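Local atomic coordinates of Serpin48 (Tenebrio molitor, PDB entry 3OZQ), a protein that specifically inhibits the serine protease SPE in the innate immunity of the beetle Tenebrio molitor, as a member of the serpin family. Residues N13-F18 and K363-F368; S17-V22 and V36-A41; S231-L236 and I357-V362. All coordinates share one frame; numbering follows the deposited sequence.

Contact 1: N13-F18 and K363-F368; sequences NAVNSF and KGMILF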
loop_
_atom_site.group_PDB
_atom_site.type_symbol
_atom_site.label_atom_id
_atom_site.label_comp_id
_atom_site.label_asym_id
_atom_site.label_seq_id
_atom_site.Cartn_x
_atom_site.Cartn_y
_atom_site.Cartn_z
ATOM N N ASN A 13 -6.398 -7.571 11.127
ATOM C CA ASN A 13 -7.458 -8.268 10.413
ATOM C C ASN A 13 -8.335 -7.323 9.588
ATOM O O ASN A 13 -8.768 -7.672 8.489
ATOM C CB ASN A 13 -8.313 -9.062 11.408
ATOM C CG ASN A 13 -8.762 -10.397 10.859
ATOM O OD1 ASN A 13 -8.444 -11.449 11.421
ATOM N ND2 ASN A 13 -9.507 -10.365 9.759
ATOM N N ALA A 14 -8.600 -6.129 10.116
ATOM C CA ALA A 14 -9.430 -5.151 9.412
ATOM C C ALA A 14 -8.745 -4.625 8.152
ATOM O O ALA A 14 -9.397 -4.362 7.144
ATOM C CB ALA A 14 -9.815 -3.994 10.338
ATOM N N VAL A 15 -7.428 -4.477 8.222
ATOM C CA VAL A 15 -6.635 -4.047 7.082
ATOM C C VAL A 15 -6.723 -5.075 5.953
ATOM O O VAL A 15 -6.902 -4.722 4.778
ATOM C CB VAL A 15 -5.167 -3.881 7.488
ATOM C CG1 VAL A 15 -4.294 -3.618 6.259
ATOM C CG2 VAL A 15 -5.025 -2.763 8.532
ATOM N N ASN A 16 -6.600 -6.345 6.320
ATOM C CA ASN A 16 -6.597 -7.422 5.341
ATOM C C ASN A 16 -7.907 -7.522 4.587
ATOM O O ASN A 16 -7.915 -7.850 3.406
ATOM C CB ASN A 16 -6.230 -8.766 5.984
ATOM C CG ASN A 16 -4.831 -8.764 6.552
ATOM O OD1 ASN A 16 -4.062 -7.834 6.317
ATOM N ND2 ASN A 16 -4.490 -9.799 7.304
ATOM N N SER A 17 -9.017 -7.231 5.256
ATOM C CA SER A 17 -10.301 -7.242 4.569
ATOM C C SER A 17 -10.515 -5.936 3.793
ATOM O O SER A 17 -11.217 -5.911 2.778
ATOM C CB SER A 17 -11.444 -7.496 5.555
ATOM O OG SER A 17 -11.311 -6.694 6.717
ATOM N N PHE A 18 -9.894 -4.864 4.274
ATOM C CA PHE A 18 -9.921 -3.564 3.603
ATOM C C PHE A 18 -9.181 -3.655 2.274
ATOM O O PHE A 18 -9.552 -3.014 1.287
ATOM C CB PHE A 18 -9.258 -2.522 4.516
ATOM C CG PHE A 18 -9.369 -1.098 4.035
ATOM C CD1 PHE A 18 -10.601 -0.535 3.747
ATOM C CD2 PHE A 18 -8.231 -0.300 3.931
ATOM C CE1 PHE A 18 -10.696 0.796 3.329
ATOM C CE2 PHE A 18 -8.315 1.025 3.528
ATOM C CZ PHE A 18 -9.553 1.581 3.221
ATOM N N LYS A 363 4.092 -9.844 9.349
ATOM C CA LYS A 363 3.460 -10.361 10.555
ATOM C C LYS A 363 1.965 -10.559 10.339
ATOM O O LYS A 363 1.137 -10.113 11.148
ATOM C CB LYS A 363 3.739 -9.415 11.730
ATOM C CG LYS A 363 5.204 -8.992 11.770
ATOM C CD LYS A 363 5.593 -8.280 13.053
ATOM C CE LYS A 363 7.100 -8.008 13.070
ATOM N NZ LYS A 363 7.574 -7.410 14.356
ATOM N N GLY A 364 1.629 -11.220 9.233
ATOM C CA GLY A 364 0.250 -11.538 8.895
ATOM C C GLY A 364 -0.534 -10.354 8.340
ATOM O O GLY A 364 -1.672 -10.498 7.893
ATOM N N MET A 365 0.067 -9.174 8.355
ATOM C CA MET A 365 -0.643 -8.014 7.831
ATOM C C MET A 365 -0.181 -7.588 6.435
ATOM O O MET A 365 1.008 -7.368 6.201
ATOM C CB MET A 365 -0.530 -6.842 8.785
ATOM C CG MET A 365 -1.489 -5.716 8.450
ATOM S SD MET A 365 -1.295 -4.376 9.607
ATOM C CE MET A 365 0.383 -3.869 9.272
ATOM N N ILE A 366 -1.137 -7.471 5.519
ATOM C CA ILE A 366 -0.862 -6.952 4.179
ATOM C C ILE A 366 -0.483 -5.465 4.197
ATOM O O ILE A 366 -1.245 -4.625 4.668
ATOM C CB ILE A 366 -2.056 -7.179 3.242
ATOM C CG1 ILE A 366 -2.316 -8.679 3.089
ATOM C CG2 ILE A 366 -1.795 -6.541 1.853
ATOM C CD1 ILE A 366 -3.523 -9.017 2.248
ATOM N N LEU A 367 0.703 -5.157 3.681
ATOM C CA LEU A 367 1.226 -3.798 3.614
ATOM C C LEU A 367 1.038 -3.139 2.240
ATOM O O LEU A 367 0.767 -1.945 2.142
ATOM C CB LEU A 367 2.714 -3.797 3.961
ATOM C CG LEU A 367 3.064 -3.403 5.394
ATOM C CD1 LEU A 367 2.372 -4.329 6.386
ATOM C CD2 LEU A 367 4.567 -3.360 5.610
ATOM N N PHE A 368 1.205 -3.932 1.190
ATOM C CA PHE A 368 1.097 -3.464 -0.185
ATOM C C PHE A 368 0.410 -4.544 -0.999
ATOM O O PHE A 368 0.564 -5.726 -0.714
ATOM C CB PHE A 368 2.481 -3.257 -0.797
ATOM C CG PHE A 368 3.161 -1.984 -0.382
ATOM C CD1 PHE A 368 2.860 -0.786 -1.016
ATOM C CD2 PHE A 368 4.132 -1.989 0.605
ATOM C CE1 PHE A 368 3.505 0.391 -0.666
ATOM C CE2 PHE A 368 4.782 -0.808 0.970
ATOM C CZ PHE A 368 4.468 0.379 0.325
#

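Contact 2: S17-V22 and V36-A41; sequences SFTPSV and VSPFSA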
loop_
_atom_site.group_PDB
_atom_site.type_symbol
_atom_site.label_atom_id
_atom_site.label_comp_id
_atom_site.label_asym_id
_atom_site.label_seq_id
_atom_site.Cartn_x
_atom_site.Cartn_y
_atom_site.Cartn_z
ATOM N N SER A 17 -9.017 -7.231 5.256
ATOM C CA SER A 17 -10.301 -7.242 4.569
ATOM C C SER A 17 -10.515 -5.936 3.793
ATOM O O SER A 17 -11.217 -5.911 2.778
ATOM C CB SER A 17 -11.444 -7.496 5.555
ATOM O OG SER A 17 -11.311 -6.694 6.717
ATOM N N PHE A 18 -9.894 -4.864 4.274
ATOM C CA PHE A 18 -9.921 -3.564 3.603
ATOM C C PHE A 18 -9.181 -3.655 2.274
ATOM O O PHE A 18 -9.552 -3.014 1.287
ATOM C CB PHE A 18 -9.258 -2.522 4.516
ATOM C CG PHE A 18 -9.369 -1.098 4.035
ATOM C CD1 PHE A 18 -10.601 -0.535 3.747
ATOM C CD2 PHE A 18 -8.231 -0.300 3.931
ATOM C CE1 PHE A 18 -10.696 0.796 3.329
ATOM C CE2 PHE A 18 -8.315 1.025 3.528
ATOM C CZ PHE A 18 -9.553 1.581 3.221
ATOM N N THR A 19 -8.145 -4.486 2.255
ATOM C CA THR A 19 -7.221 -4.560 1.123
ATOM C C THR A 19 -7.882 -4.904 -0.215
ATOM O O THR A 19 -7.702 -4.176 -1.200
ATOM C CB THR A 19 -6.042 -5.481 1.433
ATOM O OG1 THR A 19 -5.273 -4.907 2.499
ATOM C CG2 THR A 19 -5.150 -5.658 0.201
ATOM N N PRO A 20 -8.654 -6.004 -0.261
ATOM C CA PRO A 20 -9.335 -6.361 -1.510
ATOM C C PRO A 20 -10.377 -5.340 -1.920
ATOM O O PRO A 20 -10.573 -5.155 -3.118
ATOM C CB PRO A 20 -10.012 -7.699 -1.183
ATOM C CG PRO A 20 -10.035 -7.782 0.311
ATOM C CD PRO A 20 -8.815 -7.047 0.769
ATOM N N SER A 21 -11.034 -4.699 -0.954
ATOM C CA SER A 21 -12.008 -3.667 -1.273
ATOM C C SER A 21 -11.296 -2.507 -1.954
ATOM O O SER A 21 -11.782 -1.970 -2.935
ATOM C CB SER A 21 -12.734 -3.178 -0.011
ATOM O OG SER A 21 -13.433 -4.237 0.630
ATOM N N VAL A 22 -10.134 -2.131 -1.429
ATOM C CA VAL A 22 -9.342 -1.075 -2.047
ATOM C C VAL A 22 -8.864 -1.464 -3.445
ATOM O O VAL A 22 -9.008 -0.685 -4.393
ATOM C CB VAL A 22 -8.169 -0.640 -1.150
ATOM C CG1 VAL A 22 -7.240 0.302 -1.905
ATOM C CG2 VAL A 22 -8.708 0.073 0.096
ATOM N N VAL A 36 -0.648 -0.342 -4.440
ATOM C CA VAL A 36 -1.401 0.415 -3.456
ATOM C C VAL A 36 -1.136 -0.102 -2.038
ATOM O O VAL A 36 -0.854 -1.287 -1.845
ATOM C CB VAL A 36 -2.928 0.409 -3.763
ATOM C CG1 VAL A 36 -3.496 -1.040 -3.781
ATOM C CG2 VAL A 36 -3.708 1.343 -2.789
ATOM N N SER A 37 -1.183 0.804 -1.060
ATOM C CA SER A 37 -1.100 0.420 0.342
ATOM C C SER A 37 -2.394 0.764 1.063
ATOM O O SER A 37 -2.548 1.868 1.600
ATOM C CB SER A 37 0.055 1.109 1.047
ATOM O OG SER A 37 0.111 0.660 2.396
ATOM N N PRO A 38 -3.344 -0.177 1.069
ATOM C CA PRO A 38 -4.555 0.071 1.865
ATOM C C PRO A 38 -4.213 0.314 3.338
ATOM O O PRO A 38 -4.806 1.193 3.995
ATOM C CB PRO A 38 -5.368 -1.206 1.665
ATOM C CG PRO A 38 -4.894 -1.727 0.301
ATOM C CD PRO A 38 -3.419 -1.431 0.300
ATOM N N PHE A 39 -3.239 -0.428 3.850
ATOM C CA PHE A 39 -2.819 -0.251 5.243
ATOM C C PHE A 39 -2.416 1.191 5.542
ATOM O O PHE A 39 -2.943 1.816 6.465
ATOM C CB PHE A 39 -1.643 -1.168 5.581
ATOM C CG PHE A 39 -0.858 -0.708 6.775
ATOM C CD1 PHE A 39 0.314 0.014 6.616
ATOM C CD2 PHE A 39 -1.313 -0.970 8.059
ATOM C CE1 PHE A 39 1.020 0.466 7.715
ATOM C CE2 PHE A 39 -0.605 -0.534 9.157
ATOM C CZ PHE A 39 0.567 0.178 8.983
ATOM N N SER A 40 -1.474 1.727 4.762
ATOM C CA SER A 40 -0.953 3.059 5.051
ATOM C C SER A 40 -2.052 4.130 4.943
ATOM O O SER A 40 -2.184 5.010 5.809
ATOM C CB SER A 40 0.244 3.371 4.142
ATOM O OG SER A 40 1.059 4.392 4.691
ATOM N N ALA A 41 -2.841 4.050 3.877
ATOM C CA ALA A 41 -3.964 4.949 3.709
ATOM C C ALA A 41 -4.849 4.863 4.958
ATOM O O ALA A 41 -5.331 5.881 5.472
ATOM C CB ALA A 41 -4.749 4.585 2.456
HETATM O O HOH W 1 -2.899 -3.297 3.080
#

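Contact 3: S231-L236 and I357-V362; sequences SLTIVL and IFYIKV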
loop_
_atom_site.group_PDB
_atom_site.type_symbol
_atom_site.label_atom_id
_atom_site.label_comp_id
_atom_site.label_asym_id
_atom_site.label_seq_id
_atom_site.Cartn_x
_atom_site.Cartn_y
_atom_site.Cartn_z
ATOM N N SER A 231 7.133 -10.956 3.751
ATOM C CA SER A 231 7.075 -11.815 2.563
ATOM C C SER A 231 6.400 -11.146 1.368
ATOM O O SER A 231 5.628 -10.204 1.529
ATOM C CB SER A 231 6.389 -13.139 2.892
ATOM O OG SER A 231 5.003 -12.954 3.112
ATOM N N LEU A 232 6.739 -11.611 0.167
ATOM C CA LEU A 232 6.050 -11.216 -1.059
ATOM C C LEU A 232 5.289 -12.418 -1.603
ATOM O O LEU A 232 5.885 -13.462 -1.892
ATOM C CB LEU A 232 7.034 -10.708 -2.112
ATOM C CG LEU A 232 6.344 -10.375 -3.441
ATOM C CD1 LEU A 232 5.685 -9.048 -3.294
ATOM C CD2 LEU A 232 7.292 -10.352 -4.644
ATOM N N THR A 233 3.973 -12.292 -1.708
ATOM C CA THR A 233 3.136 -13.387 -2.182
ATOM C C THR A 233 2.645 -13.122 -3.610
ATOM O O THR A 233 2.033 -12.083 -3.870
ATOM C CB THR A 233 1.895 -13.589 -1.268
ATOM O OG1 THR A 233 2.303 -14.030 0.039
ATOM C CG2 THR A 233 0.934 -14.605 -1.868
ATOM N N ILE A 234 2.915 -14.065 -4.519
ATOM C CA ILE A 234 2.422 -13.993 -5.895
ATOM C C ILE A 234 1.201 -14.887 -6.014
ATOM O O ILE A 234 1.214 -16.020 -5.537
ATOM C CB ILE A 234 3.482 -14.517 -6.911
ATOM C CG1 ILE A 234 4.851 -13.887 -6.646
ATOM C CG2 ILE A 234 3.023 -14.312 -8.345
ATOM C CD1 ILE A 234 4.832 -12.395 -6.684
ATOM N N VAL A 235 0.145 -14.377 -6.629
ATOM C CA VAL A 235 -1.024 -15.177 -6.952
ATOM C C VAL A 235 -1.077 -15.330 -8.466
ATOM O O VAL A 235 -1.332 -14.367 -9.196
ATOM C CB VAL A 235 -2.330 -14.552 -6.440
ATOM C CG1 VAL A 235 -3.509 -15.467 -6.759
ATOM C CG2 VAL A 235 -2.248 -14.287 -4.937
ATOM N N LEU A 236 -0.822 -16.555 -8.922
ATOM C CA LEU A 236 -0.616 -16.852 -10.330
ATOM C C LEU A 236 -1.725 -17.740 -10.879
ATOM O O LEU A 236 -1.850 -18.888 -10.480
ATOM C CB LEU A 236 0.720 -17.564 -10.481
ATOM C CG LEU A 236 1.170 -17.902 -11.895
ATOM C CD1 LEU A 236 1.337 -16.617 -12.706
ATOM C CD2 LEU A 236 2.466 -18.707 -11.853
ATOM N N ILE A 357 -1.185 -11.110 -9.540
ATOM C CA ILE A 357 -1.382 -10.248 -8.386
ATOM C C ILE A 357 -0.248 -10.548 -7.410
ATOM O O ILE A 357 0.234 -11.672 -7.353
ATOM C CB ILE A 357 -2.741 -10.568 -7.721
ATOM C CG1 ILE A 357 -3.898 -10.178 -8.642
ATOM C CG2 ILE A 357 -2.869 -9.920 -6.342
ATOM C CD1 ILE A 357 -5.263 -10.596 -8.102
ATOM N N PHE A 358 0.187 -9.546 -6.652
ATOM C CA PHE A 358 1.173 -9.756 -5.600
ATOM C C PHE A 358 0.808 -8.931 -4.375
ATOM O O PHE A 358 0.050 -7.963 -4.464
ATOM C CB PHE A 358 2.566 -9.344 -6.054
ATOM C CG PHE A 358 2.677 -7.890 -6.360
ATOM C CD1 PHE A 358 2.924 -6.967 -5.352
ATOM C CD2 PHE A 358 2.488 -7.429 -7.651
ATOM C CE1 PHE A 358 3.012 -5.610 -5.634
ATOM C CE2 PHE A 358 2.578 -6.085 -7.935
ATOM C CZ PHE A 358 2.827 -5.166 -6.921
ATOM N N TYR A 359 1.357 -9.311 -3.229
ATOM C CA TYR A 359 1.166 -8.514 -2.034
ATOM C C TYR A 359 2.256 -8.772 -1.019
ATOM O O TYR A 359 2.775 -9.882 -0.916
ATOM C CB TYR A 359 -0.242 -8.694 -1.431
ATOM C CG TYR A 359 -0.590 -10.086 -0.919
ATOM C CD1 TYR A 359 -1.376 -10.949 -1.678
ATOM C CD2 TYR A 359 -0.184 -10.510 0.344
ATOM C CE1 TYR A 359 -1.720 -12.210 -1.210
ATOM C CE2 TYR A 359 -0.518 -11.782 0.820
ATOM C CZ TYR A 359 -1.289 -12.617 0.033
ATOM O OH TYR A 359 -1.640 -13.865 0.488
ATOM N N ILE A 360 2.611 -7.722 -0.288
ATOM C CA ILE A 360 3.643 -7.807 0.726
ATOM C C ILE A 360 2.962 -7.887 2.094
ATOM O O ILE A 360 2.085 -7.069 2.405
ATOM C CB ILE A 360 4.563 -6.572 0.675
ATOM C CG1 ILE A 360 5.426 -6.593 -0.597
ATOM C CG2 ILE A 360 5.473 -6.522 1.885
ATOM C CD1 ILE A 360 6.444 -5.509 -0.614
ATOM N N LYS A 361 3.354 -8.875 2.896
ATOM C CA LYS A 361 2.826 -9.034 4.258
ATOM C C LYS A 361 3.922 -8.854 5.274
ATOM O O LYS A 361 5.066 -9.250 5.047
ATOM C CB LYS A 361 2.241 -10.423 4.496
ATOM C CG LYS A 361 0.843 -10.670 3.991
ATOM C CD LYS A 361 0.316 -12.029 4.502
ATOM C CE LYS A 361 1.220 -13.183 4.063
ATOM N NZ LYS A 361 0.722 -14.536 4.493
ATOM N N VAL A 362 3.565 -8.267 6.410
ATOM C CA VAL A 362 4.451 -8.256 7.555
ATOM C C VAL A 362 3.665 -8.724 8.773
ATOM O O VAL A 362 2.674 -8.104 9.160
ATOM C CB VAL A 362 5.049 -6.870 7.808
ATOM C CG1 VAL A 362 5.761 -6.847 9.155
ATOM C CG2 VAL A 362 6.004 -6.490 6.680
HETATM O O HOH W 2 3.108 -11.844 1.394
HETATM O O HOH W 3 0.520 -15.473 1.582
#

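Contact 1: N13-F18 and K363-F368
Asn16 sets CG anti to its own carbonyl carbon (chi1 -63°), and a chi2 of -10° leaves OD1 almost eclipsed with CA; held this way, the carboxamide meets the backbone of Gly364 and Ile366 with both of its polar atoms. Ile366 N donates to Asn16 OD1 over 3.1 Å in a nearly straight bond (166°), although the N-H comes in well tilted from the carbonyl plane of the amide. Asn16 ND2 in turn donates to Gly364 O at 3.0 Å, lying in the plane of that peptide carbonyl, while the acceptor sits a little out of the amide plane. Two bonds of opposite sense fix the rotation of the group, because a flipped amide would turn NH2 toward the N-H of Ile366. The pattern spans Met365, taking the C=O before it and the N-H after it, as a residue of a parallel strand would. A helix side chain thus ties the N-terminal helix 10-29 of the serpin fold to strand 365-372, just after the tight turn at Lys363 and Gly364, both with positive phi. Beside the amide, Val15 CG1, anti to the backbone N, touches Ile366 O at 3.6 Å and Met365 CG at 4.1 Å. Ile366 CB lies 3.7 Å from Asn16 OD1, so the oxygen that accepts from its N-H also touches its side chain. Farther along the strand, Leu367 and Phe368 both face Ile360 in a classic beta bulge. Val15 and Met365 also share Phe39 of helix 38-50, and Ile366 extends onto Tyr359 and Lys361 of the adjacent strand.

Contact 2: S17-V22 and V36-A41
Thr19 and Pro38 bring the two backbones closest, CA to CA 5.4 Å, where the first turn of helix 38-50 meets helix 10-29 near its kink at Pro20. The ring of Pro38 carries most of the contact. Its CG sits 3.7 Å from Val22 CB and 3.8 Å from Thr19 CA, so the proline fits between successive turns of the longer helix. Phe18, with CG anti to the backbone N (chi1 -172°), brings the edge of its ring to the same residue: CD2 packs on Pro38 CB at 3.8 Å, and Pro38 O lies in the ring plane, 3.5 Å from CE2. Val22 CG2 covers one face of that ring toward its rim, while Val22 CG1 reaches Val36 CG2 at 3.8 Å. An alanine in place of Phe18 would probably open a gap beside Pro38 and Val22 CG2 and leave Leu286 without the ring it packs on. The polar side runs through one water, which donates to Thr19 OG1 (2.9 Å) and accepts from Phe39 N (3.0 Å), giving a helix-start N-H a partner; Thr19 OG1 is also bonded to Val15 O of its own helix. Ser37 is the N-cap of helix 38-50, its OG accepting from Ser40 N. Around the contact, Phe279 of helix 279-286 touches Val22, Val36 and Ala41, Gln315 of strand 310-321 meets Val36, Ser37 and Ala41, and Thr19 rests on Ile366 and Ala369 of strand 365-372.

Contact 3: S231-L236 and I357-V362
Thr233 lies side by side with Tyr359, its CB over one face of the phenol ring, 3.7 Å from the ring centroid in a CH-pi contact. The first torsion of Tyr359 (chi1 64°) sets CG between backbone N and carbonyl carbon, from where the ring can lie alongside Thr233. Next to them the CB atoms of Val235 and Ile357 meet at 4.2 Å. On the opposite face of the sheet Leu232 CD1 packs on Ile360 CG1 (3.7 Å) and Phe358 CD1, and Ile234 CD1 touches Phe358 CB. Six backbone bonds set this antiparallel register; Thr233 N to Tyr359 O (2.8 Å, 177°) is almost straight. Two waters tie the Thr233 face together: one joins Ser231 OG, Thr233 OG1 (2.7 Å) and Tyr359 O, the other Thr233 OG1, Tyr359 OH (2.9 Å) and Lys361 NZ (3.1 Å). Further out, Phe254 meets the Tyr359 ring, Phe271 that of Phe358, and Glu223 forms a long, weak ion pair with Lys361 NZ. These strands belong to the serpin B sheet. The Phe358 side is thus hydrocarbon throughout; the other is mixed, apolar at Val235 and Ile357 and water-bridged around Thr233, where the ammonium would probably polarise its water toward donating to Tyr359 OH.

Contacts 1 and 2 both use helix 10-29, their segments there overlapping at Ser17 and Phe18, with centres about 7 Å apart. Ser37 OG, from contact 2, probably bonds to Leu367 O of contact 1 at 2.7 Å, and Phe39 CB packs 3.7 Å from Val15 CG1. Contact 3 adjoins contact 1 through the hairpin of strands 356-362 and 365-372, where Leu367 N probably bonds to Ile360 O at 2.7 Å; their centres lie about 12 Å apart. Contacts 2 and 3 do not touch, their nearest atoms being about 6 Å apart. Together they run from helices into the B sheet. None of the six segments belongs to the reactive-centre loop by which serpins engage proteases.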